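BH2331 protein (Bacillus halodurans, PDB 1VL5) probably transfers a methyl group from S-adenosylmethionine to an acceptor substrate. Local coordinates at residues E157-Y162 with K210-D215; K175-A180 with M247-P252; K61-D66 with E102-V107; Q31-K36 with N53-F58. One frame throughout, in Å; residues are numbered along the deposited sequence.

Interaction 1 (E157-Y162 with K210-D215); sequences EKERDY and KQELSD
The two carboxylates of E159 and E212 confront each other across the helices with their planes 64° apart, neither laid flat on the other. The OE1 atom of E159 lies 4.0 Å from OE1 of E212. Between them sits a water that donates a hydrogen bond to each, at 2.8 Å to OE1 of E159 and 2.6 Å to OE1 of E212. That bridge probably eases the repulsion of two like charges; K209 adds a long, weak ion pair to the same oxygen of E159. The third flat group, the R160 guanidinium, turns away from this junction and forms a cation-pi contact with W199, whose carbonyl oxygen also accepts a hydrogen bond from NH2.

Below the acids the contact is apolar. L213 straddles the base of E159: its CD1 is 4.0 Å from CB of E159, and CD2 is 4.2 Å from that same carbon. The CD2 branch also reaches CB of R160. E159 bends at its second torsion (chi2 -57°), carrying its carboxylate off the leucine fork and toward the water, whereas E212 comes in extended, and the two side chains cross at about a right angle. What results is a small helix-helix junction, a leucine packed under a water-bridged acid pair, joining the end of helix 147-160 to helix 207-218, which belongs to the helical insert between strands 183-195 and 236-250 of the class I methyltransferase-type sheet.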
loop_
_atom_site.group_PDB
_atom_site.type_symbol
_atom_site.label_atom_id
_atom_site.label_comp_id
_atom_site.label_asym_id
_atom_site.label_seq_id
_atom_site.Cartn_x
_atom_site.Cartn_y
_atom_site.Cartn_z
ATOM N N GLU A 157 -0.649 -14.599 1.338
ATOM C CA GLU A 157 -1.203 -13.445 0.636
ATOM C C GLU A 157 -1.496 -13.743 -0.840
ATOM O O GLU A 157 -2.541 -13.317 -1.403
ATOM C CB GLU A 157 -0.205 -12.296 0.706
ATOM C CG GLU A 157 -0.092 -11.668 2.035
ATOM C CD GLU A 157 -1.391 -11.040 2.464
ATOM O OE1 GLU A 157 -1.967 -10.228 1.716
ATOM O OE2 GLU A 157 -1.836 -11.376 3.568
ATOM N N LYS A 158 -0.562 -14.453 -1.461
ATOM C CA LYS A 158 -0.701 -14.792 -2.862
ATOM C C LYS A 158 -1.738 -15.875 -3.178
ATOM O O LYS A 158 -2.372 -15.844 -4.225
ATOM C CB LYS A 158 0.608 -15.145 -3.496
ATOM C CG LYS A 158 0.585 -14.890 -5.024
ATOM C CD LYS A 158 2.025 -14.864 -5.546
ATOM C CE LYS A 158 2.095 -14.956 -7.061
ATOM N NZ LYS A 158 0.791 -14.630 -7.694
ATOM N N GLU A 159 -1.900 -16.832 -2.285
ATOM C CA GLU A 159 -3.000 -17.784 -2.445
ATOM C C GLU A 159 -4.327 -17.092 -2.449
ATOM O O GLU A 159 -5.193 -17.442 -3.189
ATOM C CB GLU A 159 -2.970 -18.819 -1.340
ATOM C CG GLU A 159 -1.871 -19.798 -1.503
ATOM C CD GLU A 159 -1.888 -20.537 -2.828
ATOM O OE1 GLU A 159 -2.845 -21.269 -3.151
ATOM O OE2 GLU A 159 -0.898 -20.363 -3.547
ATOM N N ARG A 160 -4.468 -16.090 -1.617
ATOM C CA ARG A 160 -5.690 -15.341 -1.504
ATOM C C ARG A 160 -5.907 -14.300 -2.637
ATOM O O ARG A 160 -7.047 -14.067 -3.051
ATOM C CB ARG A 160 -5.699 -14.720 -0.123
ATOM C CG ARG A 160 -6.922 -13.857 0.165
ATOM C CD ARG A 160 -6.500 -12.463 0.180
ATOM N NE ARG A 160 -7.597 -11.566 0.387
ATOM C CZ ARG A 160 -7.439 -10.264 0.356
ATOM N NH1 ARG A 160 -6.230 -9.727 0.118
ATOM N NH2 ARG A 160 -8.473 -9.496 0.562
ATOM N N ASP A 161 -4.813 -13.712 -3.142
ATOM C CA ASP A 161 -4.836 -12.714 -4.210
ATOM C C ASP A 161 -3.739 -13.021 -5.206
ATOM O O ASP A 161 -2.591 -12.676 -5.004
ATOM C CB ASP A 161 -4.669 -11.317 -3.633
ATOM C CG ASP A 161 -4.682 -10.213 -4.705
ATOM O OD1 ASP A 161 -4.905 -10.497 -5.876
ATOM O OD2 ASP A 161 -4.420 -9.060 -4.339
ATOM N N TYR A 162 -4.113 -13.697 -6.284
ATOM C CA TYR A 162 -3.191 -14.132 -7.326
ATOM C C TYR A 162 -2.366 -12.985 -7.875
ATOM O O TYR A 162 -1.253 -13.199 -8.326
ATOM N N LYS A 210 -10.672 -21.674 -0.122
ATOM C CA LYS A 210 -10.640 -21.197 1.257
ATOM C C LYS A 210 -10.357 -22.369 2.183
ATOM O O LYS A 210 -9.631 -22.223 3.160
ATOM C CB LYS A 210 -11.937 -20.454 1.670
ATOM C CG LYS A 210 -12.204 -19.154 0.867
ATOM C CD LYS A 210 -13.482 -18.352 1.366
ATOM C CE LYS A 210 -14.719 -19.116 1.168
ATOM N NZ LYS A 210 -15.935 -18.293 1.484
ATOM N N GLN A 211 -10.911 -23.532 1.874
ATOM C CA GLN A 211 -10.666 -24.706 2.702
ATOM C C GLN A 211 -9.192 -25.127 2.599
ATOM O O GLN A 211 -8.553 -25.553 3.573
ATOM C CB GLN A 211 -11.531 -25.879 2.215
ATOM C CG GLN A 211 -11.423 -27.122 3.096
ATOM C CD GLN A 211 -11.997 -26.829 4.467
ATOM O OE1 GLN A 211 -13.185 -26.516 4.588
ATOM N NE2 GLN A 211 -11.171 -26.917 5.501
ATOM N N GLU A 212 -8.668 -25.046 1.381
ATOM C CA GLU A 212 -7.306 -25.484 1.123
ATOM C C GLU A 212 -6.350 -24.560 1.891
ATOM O O GLU A 212 -5.432 -25.005 2.553
ATOM C CB GLU A 212 -7.015 -25.404 -0.376
ATOM C CG GLU A 212 -5.600 -25.822 -0.696
ATOM C CD GLU A 212 -5.223 -25.525 -2.127
ATOM O OE1 GLU A 212 -5.299 -24.341 -2.505
ATOM O OE2 GLU A 212 -4.871 -26.464 -2.864
ATOM N N LEU A 213 -6.600 -23.270 1.807
ATOM C CA LEU A 213 -5.704 -22.300 2.429
ATOM C C LEU A 213 -5.765 -22.409 3.970
ATOM O O LEU A 213 -4.749 -22.376 4.649
ATOM C CB LEU A 213 -6.065 -20.899 1.958
ATOM C CG LEU A 213 -5.281 -19.725 2.559
ATOM C CD1 LEU A 213 -3.770 -19.942 2.462
ATOM C CD2 LEU A 213 -5.661 -18.450 1.827
ATOM N N SER A 214 -6.963 -22.556 4.514
ATOM C CA SER A 214 -7.124 -22.760 5.962
ATOM C C SER A 214 -6.375 -24.055 6.417
ATOM O O SER A 214 -5.627 -24.051 7.379
ATOM C CB SER A 214 -8.608 -22.810 6.285
ATOM O OG SER A 214 -8.846 -23.204 7.619
ATOM N N ASP A 215 -6.591 -25.135 5.690
ATOM C CA ASP A 215 -5.931 -26.411 5.957
ATOM C C ASP A 215 -4.419 -26.243 5.948
ATOM O O ASP A 215 -3.731 -26.731 6.868
ATOM C CB ASP A 215 -6.350 -27.482 4.921
ATOM C CG ASP A 215 -7.725 -28.039 5.172
ATOM O OD1 ASP A 215 -8.247 -27.835 6.293
ATOM O OD2 ASP A 215 -8.290 -28.692 4.245
HETATM O O HOH W 1 -4.298 -22.478 -1.035
#

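Interaction 2 (K175-A180 with M247-P252); sequences KMLEEA and MKARKP
L177 reaches from its helix onto the strand with both methyls at work, and it gives up 60 Å² of surface here, at least twice as much as either partner. CD1 of L177 touches the SE atom of M247, a selenomethionine, at 3.9 Å. On the other branch, CD2 of L177 rests against CB of A249 at 4.0 Å. CG stands anti to the carbonyl carbon (chi1 -70°) and the fork opens toward the strand, so that one methyl serves each of two residues spaced two apart.

M247 and A249 both aim at the helix, as alternate residues of a strand do, while K248 between them points to the opposite side of the sheet. The small methyl of A249 is consistent with the close approach of the helix here: CA of L177 is 7.7 Å from CA of A249, the closest CA pair across the contact. M247 makes up the difference with length. Its chain runs out to SE and bends at the last torsion (chi3 -73°), carrying CE aside and leaving the selenium to meet the leucine. No polar group takes part, and all three touching residues are buried.

Neighbours complete the apolar cluster: L136 and F182 also touch L177, F182 packs on A249, and L138 and L187 touch M247; helix 170-180 thus lies over strand 236-250 where that strand runs antiparallel between strands 134-142 and 183-195.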
loop_
_atom_site.group_PDB
_atom_site.type_symbol
_atom_site.label_atom_id
_atom_site.label_comp_id
_atom_site.label_asym_id
_atom_site.label_seq_id
_atom_site.Cartn_x
_atom_site.Cartn_y
_atom_site.Cartn_z
ATOM N N LYS A 175 16.332 -0.079 2.542
ATOM C CA LYS A 175 17.350 -0.174 1.475
ATOM C C LYS A 175 16.880 0.458 0.143
ATOM O O LYS A 175 17.611 1.243 -0.478
ATOM C CB LYS A 175 17.761 -1.622 1.284
ATOM C CG LYS A 175 18.580 -2.149 2.458
ATOM C CD LYS A 175 18.914 -3.639 2.476
ATOM C CE LYS A 175 19.839 -4.007 3.714
ATOM N NZ LYS A 175 21.082 -3.068 4.114
HETATM N N MSE A 176 15.672 0.132 -0.315
HETATM C CA MSE A 176 15.141 0.783 -1.517
HETATM C C MSE A 176 15.079 2.291 -1.423
HETATM O O MSE A 176 15.394 2.989 -2.384
HETATM C CB MSE A 176 13.757 0.213 -1.902
HETATM C CG MSE A 176 13.887 -1.187 -2.518
HETATM SE SE MSE A 176 12.171 -1.867 -3.230
HETATM C CE MSE A 176 11.530 -2.691 -1.550
ATOM N N LEU A 177 14.675 2.827 -0.275
ATOM C CA LEU A 177 14.571 4.275 -0.123
ATOM C C LEU A 177 15.929 4.901 -0.157
ATOM O O LEU A 177 16.172 5.853 -0.883
ATOM C CB LEU A 177 13.862 4.642 1.170
ATOM C CG LEU A 177 12.356 4.347 1.241
ATOM C CD1 LEU A 177 11.925 4.491 2.682
ATOM C CD2 LEU A 177 11.512 5.284 0.338
ATOM N N GLU A 178 16.870 4.360 0.602
ATOM C CA GLU A 178 18.202 4.960 0.601
ATOM C C GLU A 178 18.826 4.873 -0.792
ATOM O O GLU A 178 19.441 5.836 -1.268
ATOM C CB GLU A 178 19.099 4.301 1.624
ATOM C CG GLU A 178 20.470 4.997 1.815
ATOM C CD GLU A 178 21.349 4.274 2.801
ATOM O OE1 GLU A 178 20.954 4.181 3.990
ATOM O OE2 GLU A 178 22.453 3.842 2.386
ATOM N N GLU A 179 18.718 3.721 -1.419
ATOM C CA GLU A 179 19.332 3.510 -2.739
ATOM C C GLU A 179 18.851 4.526 -3.741
ATOM O O GLU A 179 19.618 4.929 -4.606
ATOM C CB GLU A 179 19.112 2.113 -3.274
ATOM C CG GLU A 179 20.030 1.100 -2.524
ATOM C CD GLU A 179 19.718 -0.372 -2.776
ATOM O OE1 GLU A 179 19.101 -0.656 -3.817
ATOM O OE2 GLU A 179 20.064 -1.238 -1.916
ATOM N N ALA A 180 17.611 4.981 -3.607
ATOM C CA ALA A 180 17.039 5.972 -4.509
ATOM C C ALA A 180 17.393 7.414 -4.119
ATOM O O ALA A 180 17.175 8.352 -4.909
ATOM C CB ALA A 180 15.546 5.818 -4.543
HETATM N N MSE A 247 5.468 5.076 5.832
HETATM C CA MSE A 247 6.722 5.806 5.741
HETATM C C MSE A 247 6.573 7.207 5.118
HETATM O O MSE A 247 5.801 7.393 4.166
HETATM C CB MSE A 247 7.749 4.947 5.003
HETATM C CG MSE A 247 8.026 3.655 5.676
HETATM SE SE MSE A 247 9.078 2.455 4.488
HETATM C CE MSE A 247 7.627 2.089 3.354
ATOM N N LYS A 248 7.219 8.187 5.755
ATOM C CA LYS A 248 7.376 9.539 5.277
ATOM C C LYS A 248 8.865 9.679 5.000
ATOM O O LYS A 248 9.672 9.624 5.944
ATOM C CB LYS A 248 6.957 10.542 6.375
ATOM C CG LYS A 248 6.991 12.022 5.988
ATOM C CD LYS A 248 6.735 12.915 7.218
ATOM C CE LYS A 248 6.714 14.346 6.886
ATOM N NZ LYS A 248 5.410 14.834 6.354
ATOM N N ALA A 249 9.219 9.792 3.723
ATOM C CA ALA A 249 10.601 9.896 3.275
ATOM C C ALA A 249 10.775 11.215 2.505
ATOM O O ALA A 249 9.934 11.579 1.710
ATOM C CB ALA A 249 10.969 8.713 2.380
ATOM N N ARG A 250 11.845 11.954 2.790
ATOM C CA ARG A 250 12.141 13.236 2.158
ATOM C C ARG A 250 13.092 13.116 0.982
ATOM O O ARG A 250 14.106 12.413 1.052
ATOM C CB ARG A 250 12.739 14.144 3.223
ATOM C CG ARG A 250 12.933 15.596 2.870
ATOM C CD ARG A 250 11.614 16.349 2.766
ATOM N NE ARG A 250 10.796 16.265 3.956
ATOM C CZ ARG A 250 9.548 16.697 4.014
ATOM N NH1 ARG A 250 9.003 17.275 2.952
ATOM N NH2 ARG A 250 8.852 16.610 5.145
ATOM N N LYS A 251 12.740 13.764 -0.131
ATOM C CA LYS A 251 13.723 14.108 -1.168
ATOM C C LYS A 251 14.463 15.389 -0.693
ATOM O O LYS A 251 13.851 16.428 -0.477
ATOM C CB LYS A 251 13.090 14.371 -2.513
ATOM C CG LYS A 251 14.005 14.901 -3.587
ATOM C CD LYS A 251 13.353 14.741 -4.973
ATOM C CE LYS A 251 14.340 15.038 -6.152
ATOM N NZ LYS A 251 13.613 15.110 -7.457
ATOM N N PRO A 252 15.756 15.277 -0.458
ATOM C CA PRO A 252 16.492 16.383 0.165
ATOM C C PRO A 252 16.470 17.720 -0.577
ATOM O O PRO A 252 16.367 17.771 -1.788
ATOM C CB PRO A 252 17.918 15.804 0.285
ATOM C CG PRO A 252 17.695 14.356 0.379
ATOM C CD PRO A 252 16.607 14.080 -0.606
#

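Interaction 3 (K61-D66 with E102-V107); sequences KVVAFD and ERFHIV
R103 and F104 lean toward K61 and V63 across the parallel part of the Rossmann-like methyltransferase sheet, spanning strand 40-44, which lies between strands 61-66 and 104-110. The contact is therefore one of side chains reaching over the middle strand, and no hydrogen bond joins the two segments.

R103 is the chain to follow. From CB, with CG anti to the backbone N (chi1 170°), it runs extended past its own neighbour F104. CG of R103 sits 3.6 Å above the centre of the F104 ring, CD of R103 passes 3.8 Å from that ring's CZ, and CZ of F104 in turn lies against one face of the guanidinium, offset toward its rim. The phenyl face is thus a bed along which the arginine lies. NE makes a salt bridge with E40 on the middle strand, a second hold on the group. At the tip, NH2 of R103 comes to 3.9 Å from CG2 of V63, approached obliquely.

K61 brings NZ to the guanidinium edge, near its plane, 4.0 Å from NH2 of R103. Two cations so close would be costly alone, but K61 has a salt bridge to E88 and R103 has E40, and these acids are likely to offset the repulsion. Deeper in, V63 meets the aromatic ring edge-on: its CG2, near the ring plane, is 3.9 Å from CE1 of F104.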
loop_
_atom_site.group_PDB
_atom_site.type_symbol
_atom_site.label_atom_id
_atom_site.label_comp_id
_atom_site.label_asym_id
_atom_site.label_seq_id
_atom_site.Cartn_x
_atom_site.Cartn_y
_atom_site.Cartn_z
ATOM N N LYS A 61 -3.777 20.695 -5.940
ATOM C CA LYS A 61 -4.173 19.782 -7.013
ATOM C C LYS A 61 -3.740 18.372 -6.724
ATOM O O LYS A 61 -2.669 18.151 -6.141
ATOM C CB LYS A 61 -3.506 20.214 -8.304
ATOM C CG LYS A 61 -3.690 19.192 -9.411
ATOM C CD LYS A 61 -3.603 19.781 -10.800
ATOM C CE LYS A 61 -3.748 18.674 -11.828
ATOM N NZ LYS A 61 -3.356 19.214 -13.108
ATOM N N VAL A 62 -4.538 17.403 -7.171
ATOM C CA VAL A 62 -4.181 15.975 -7.078
ATOM C C VAL A 62 -4.229 15.326 -8.473
ATOM O O VAL A 62 -5.173 15.534 -9.237
ATOM C CB VAL A 62 -5.109 15.176 -6.137
ATOM C CG1 VAL A 62 -4.625 13.719 -6.007
ATOM C CG2 VAL A 62 -5.233 15.847 -4.726
ATOM N N VAL A 63 -3.207 14.526 -8.788
ATOM C CA VAL A 63 -3.245 13.679 -9.942
ATOM C C VAL A 63 -3.474 12.288 -9.434
ATOM O O VAL A 63 -2.642 11.750 -8.728
ATOM C CB VAL A 63 -1.955 13.760 -10.781
ATOM C CG1 VAL A 63 -1.973 12.769 -11.904
ATOM C CG2 VAL A 63 -1.765 15.186 -11.319
ATOM N N ALA A 64 -4.606 11.693 -9.802
ATOM C CA ALA A 64 -4.920 10.297 -9.472
ATOM C C ALA A 64 -4.471 9.438 -10.631
ATOM O O ALA A 64 -4.986 9.555 -11.762
ATOM C CB ALA A 64 -6.446 10.171 -9.218
ATOM N N PHE A 65 -3.521 8.548 -10.354
ATOM C CA PHE A 65 -2.766 7.857 -11.387
ATOM C C PHE A 65 -2.925 6.339 -11.264
ATOM O O PHE A 65 -2.667 5.758 -10.183
ATOM C CB PHE A 65 -1.310 8.266 -11.151
ATOM C CG PHE A 65 -0.317 7.695 -12.100
ATOM C CD1 PHE A 65 -0.283 8.102 -13.445
ATOM C CD2 PHE A 65 0.655 6.818 -11.649
ATOM C CE1 PHE A 65 0.675 7.614 -14.308
ATOM C CE2 PHE A 65 1.607 6.337 -12.515
ATOM C CZ PHE A 65 1.590 6.750 -13.875
ATOM N N ASP A 66 -3.284 5.672 -12.354
ATOM C CA ASP A 66 -3.342 4.218 -12.328
ATOM C C ASP A 66 -3.252 3.651 -13.741
ATOM O O ASP A 66 -3.242 4.389 -14.738
ATOM C CB ASP A 66 -4.582 3.684 -11.604
ATOM C CG ASP A 66 -4.302 2.444 -10.759
ATOM O OD1 ASP A 66 -3.536 1.550 -11.233
ATOM O OD2 ASP A 66 -4.847 2.357 -9.621
ATOM N N GLU A 102 10.701 16.806 -10.923
ATOM C CA GLU A 102 10.461 17.904 -9.958
ATOM C C GLU A 102 9.149 18.560 -10.176
ATOM O O GLU A 102 9.046 19.781 -10.100
ATOM C CB GLU A 102 11.580 18.952 -10.029
ATOM C CG GLU A 102 12.872 18.394 -9.475
ATOM C CD GLU A 102 14.039 19.350 -9.574
ATOM O OE1 GLU A 102 13.816 20.571 -9.677
ATOM O OE2 GLU A 102 15.175 18.865 -9.538
ATOM N N ARG A 103 8.109 17.754 -10.373
ATOM C CA ARG A 103 6.760 18.315 -10.525
ATOM C C ARG A 103 5.918 18.353 -9.213
ATOM O O ARG A 103 5.200 19.330 -8.944
ATOM C CB ARG A 103 6.020 17.518 -11.546
ATOM C CG ARG A 103 4.607 17.863 -11.575
ATOM C CD ARG A 103 3.988 17.565 -12.844
ATOM N NE ARG A 103 2.566 17.863 -12.699
ATOM C CZ ARG A 103 1.652 17.449 -13.548
ATOM N NH1 ARG A 103 2.027 16.816 -14.635
ATOM N NH2 ARG A 103 0.372 17.721 -13.335
ATOM N N PHE A 104 6.033 17.312 -8.379
ATOM C CA PHE A 104 5.142 17.155 -7.234
ATOM C C PHE A 104 5.741 17.544 -5.906
ATOM O O PHE A 104 6.905 17.277 -5.646
ATOM C CB PHE A 104 4.632 15.681 -7.214
ATOM C CG PHE A 104 3.851 15.319 -8.448
ATOM C CD1 PHE A 104 2.549 15.808 -8.617
ATOM C CD2 PHE A 104 4.438 14.646 -9.508
ATOM C CE1 PHE A 104 1.839 15.525 -9.761
ATOM C CE2 PHE A 104 3.717 14.366 -10.688
ATOM C CZ PHE A 104 2.396 14.834 -10.793
ATOM N N HIS A 105 4.929 18.128 -5.000
ATOM C CA HIS A 105 5.356 18.257 -3.607
ATOM C C HIS A 105 5.249 16.948 -2.832
ATOM O O HIS A 105 6.053 16.684 -1.928
ATOM C CB HIS A 105 4.557 19.332 -2.910
ATOM C CG HIS A 105 4.612 20.654 -3.613
ATOM N ND1 HIS A 105 3.757 20.978 -4.645
ATOM C CD2 HIS A 105 5.417 21.725 -3.436
ATOM C CE1 HIS A 105 4.009 22.214 -5.043
ATOM N NE2 HIS A 105 5.017 22.689 -4.332
ATOM N N ILE A 106 4.244 16.128 -3.192
ATOM C CA ILE A 106 3.955 14.882 -2.497
ATOM C C ILE A 106 3.690 13.768 -3.483
ATOM O O ILE A 106 3.019 13.965 -4.452
ATOM C CB ILE A 106 2.728 15.036 -1.519
ATOM C CG1 ILE A 106 2.996 16.115 -0.474
ATOM C CG2 ILE A 106 2.435 13.688 -0.840
ATOM C CD1 ILE A 106 1.812 16.435 0.425
ATOM N N VAL A 107 4.254 12.591 -3.234
ATOM C CA VAL A 107 3.814 11.388 -3.909
ATOM C C VAL A 107 3.247 10.505 -2.828
ATOM O O VAL A 107 3.914 10.259 -1.824
ATOM C CB VAL A 107 4.959 10.663 -4.662
ATOM C CG1 VAL A 107 4.462 9.376 -5.282
ATOM C CG2 VAL A 107 5.522 11.521 -5.737
#

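Interaction 4 (Q31-K36 with N53-F58); sequences QIAALK and NAFAPF
L35 drives its two methyls into separate partners, and this is the tight part of the contact. CD1 of L35 presses on CB of F58 at 3.5 Å, and CD2 of L35 lies 3.8 Å from CE2 of F55. Beside it, the methyl carbon CB of A33 meets the far end of the same ring, 4.1 Å from CZ of F55. The F55 ring thus has the leucine near CD2 and CE2 and the alanine near CE2 and CZ, both coming at it obliquely. A34, with positive phi (64°), ends the helix, and L35 beyond it points toward 53-58 as A33 does.

The helix that carries F55 follows strand 40-44 of the methyltransferase sheet and a stretch resembling the GxGxxA (Rossmann-type) pattern, G47, G49 and A52, consistent with the glycine-rich loop that binds S-adenosylmethionine in relatives. F55 lies near those residues without touching them, and L29, M30 and T108 also pack against its side chain. With F55 cut back to alanine, A33 and the CD2 branch of L35 are likely to lose their aromatic partner, and a gap to open between the two helix ends.

The slack lies in the exposed F58 ring, beyond the tightly met CB: with CG anti to the carbonyl carbon (chi1 -61°), the ring leads away from the leucine. There P57 sets its CB over one face, 4.3 Å above the F58 ring plane and offset toward the rim, and the carbonyl oxygen of A54 lies at the ring's edge.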
loop_
_atom_site.group_PDB
_atom_site.type_symbol
_atom_site.label_atom_id
_atom_site.label_comp_id
_atom_site.label_asym_id
_atom_site.label_seq_id
_atom_site.Cartn_x
_atom_site.Cartn_y
_atom_site.Cartn_z
ATOM N N GLN A 31 -2.358 13.158 8.998
ATOM C CA GLN A 31 -1.628 13.787 10.114
ATOM C C GLN A 31 -0.133 13.811 9.842
ATOM O O GLN A 31 0.506 14.845 9.983
ATOM C CB GLN A 31 -1.927 13.011 11.397
ATOM C CG GLN A 31 -1.372 13.551 12.680
ATOM C CD GLN A 31 -1.552 12.540 13.852
ATOM O OE1 GLN A 31 -1.113 11.377 13.781
ATOM N NE2 GLN A 31 -2.219 12.995 14.925
ATOM N N ILE A 32 0.427 12.659 9.480
ATOM C CA ILE A 32 1.874 12.522 9.211
ATOM C C ILE A 32 2.291 13.395 8.022
ATOM O O ILE A 32 3.389 13.934 8.008
ATOM C CB ILE A 32 2.269 11.023 8.964
ATOM C CG1 ILE A 32 1.973 10.127 10.209
ATOM C CG2 ILE A 32 3.688 10.877 8.582
ATOM C CD1 ILE A 32 2.365 10.768 11.519
ATOM N N ALA A 33 1.382 13.579 7.063
ATOM C CA ALA A 33 1.673 14.386 5.864
ATOM C C ALA A 33 2.069 15.812 6.200
ATOM O O ALA A 33 2.945 16.400 5.581
ATOM C CB ALA A 33 0.460 14.369 4.910
ATOM N N ALA A 34 1.390 16.382 7.189
ATOM C CA ALA A 34 1.718 17.701 7.683
ATOM C C ALA A 34 1.497 18.734 6.559
ATOM O O ALA A 34 2.340 19.547 6.265
ATOM C CB ALA A 34 3.132 17.753 8.225
ATOM N N LEU A 35 0.316 18.692 5.962
ATOM C CA LEU A 35 0.028 19.463 4.749
ATOM C C LEU A 35 0.046 20.926 4.991
ATOM O O LEU A 35 -0.382 21.387 6.055
ATOM C CB LEU A 35 -1.331 19.092 4.207
ATOM C CG LEU A 35 -1.564 17.665 3.794
ATOM C CD1 LEU A 35 -3.039 17.577 3.403
ATOM C CD2 LEU A 35 -0.631 17.282 2.649
ATOM N N LYS A 36 0.470 21.666 3.976
ATOM C CA LYS A 36 0.542 23.134 4.017
ATOM C C LYS A 36 -0.527 23.854 3.169
ATOM O O LYS A 36 -0.704 25.045 3.344
ATOM C CB LYS A 36 1.910 23.613 3.551
ATOM C CG LYS A 36 3.100 23.037 4.317
ATOM N N ASN A 53 -8.998 11.231 -2.735
ATOM C CA ASN A 53 -10.237 11.755 -2.148
ATOM C C ASN A 53 -9.975 12.494 -0.834
ATOM O O ASN A 53 -10.480 13.592 -0.621
ATOM C CB ASN A 53 -11.165 10.597 -1.819
ATOM C CG ASN A 53 -12.519 11.061 -1.359
ATOM O OD1 ASN A 53 -13.308 11.569 -2.150
ATOM N ND2 ASN A 53 -12.813 10.837 -0.071
ATOM N N ALA A 54 -9.181 11.846 0.030
ATOM C CA ALA A 54 -8.838 12.421 1.329
ATOM C C ALA A 54 -7.968 13.671 1.231
ATOM O O ALA A 54 -8.156 14.583 2.004
ATOM C CB ALA A 54 -8.147 11.368 2.182
ATOM N N PHE A 55 -7.030 13.714 0.285
ATOM C CA PHE A 55 -6.051 14.809 0.191
ATOM C C PHE A 55 -6.646 16.039 -0.491
ATOM O O PHE A 55 -6.315 17.206 -0.148
ATOM C CB PHE A 55 -4.774 14.344 -0.542
ATOM C CG PHE A 55 -3.720 13.732 0.371
ATOM C CD1 PHE A 55 -3.919 12.521 0.972
ATOM C CD2 PHE A 55 -2.549 14.394 0.628
ATOM C CE1 PHE A 55 -2.971 11.967 1.817
ATOM C CE2 PHE A 55 -1.592 13.837 1.429
ATOM C CZ PHE A 55 -1.809 12.623 2.043
ATOM N N ALA A 56 -7.553 15.768 -1.426
ATOM C CA ALA A 56 -8.113 16.804 -2.330
ATOM C C ALA A 56 -8.548 18.116 -1.684
ATOM O O ALA A 56 -8.150 19.191 -2.152
ATOM C CB ALA A 56 -9.261 16.225 -3.190
ATOM N N PRO A 57 -9.362 18.056 -0.621
ATOM C CA PRO A 57 -9.820 19.332 -0.049
ATOM C C PRO A 57 -8.709 20.193 0.555
ATOM O O PRO A 57 -8.893 21.371 0.720
ATOM C CB PRO A 57 -10.761 18.912 1.078
ATOM C CG PRO A 57 -10.788 17.489 1.121
ATOM C CD PRO A 57 -9.845 16.895 0.148
ATOM N N PHE A 58 -7.576 19.596 0.922
ATOM C CA PHE A 58 -6.547 20.290 1.681
ATOM C C PHE A 58 -5.321 20.708 0.850
ATOM O O PHE A 58 -4.350 21.224 1.392
ATOM C CB PHE A 58 -6.056 19.323 2.771
ATOM C CG PHE A 58 -7.139 18.907 3.726
ATOM C CD1 PHE A 58 -7.663 19.818 4.630
ATOM C CD2 PHE A 58 -7.650 17.626 3.696
ATOM C CE1 PHE A 58 -8.677 19.455 5.504
ATOM C CE2 PHE A 58 -8.637 17.253 4.560
ATOM C CZ PHE A 58 -9.159 18.179 5.466
#

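How the interactions relate
Interactions 2, 3 and 4 gather around the central sheet. Interactions 3 and 4 have centres about 12 Å apart and touch through CD1 of I106 and CD2 of L35, 3.4 Å apart. Interaction 2, its centre about 20 Å from that of interaction 4, reaches it where K248 NZ probably hydrogen-bonds to I32 O at 2.8 Å, tying strand 236-250 to the end of helix 26-33. Interaction 1 stands apart, its centre 33 to 36 Å from the others, across the chain's centre. Along the sequence interaction 4 closes first, then interaction 3, while the segments of 1 and 2 alternate. Strand 236-250 runs from the helical insert back into the Rossmann-like core, where interaction 2 lies.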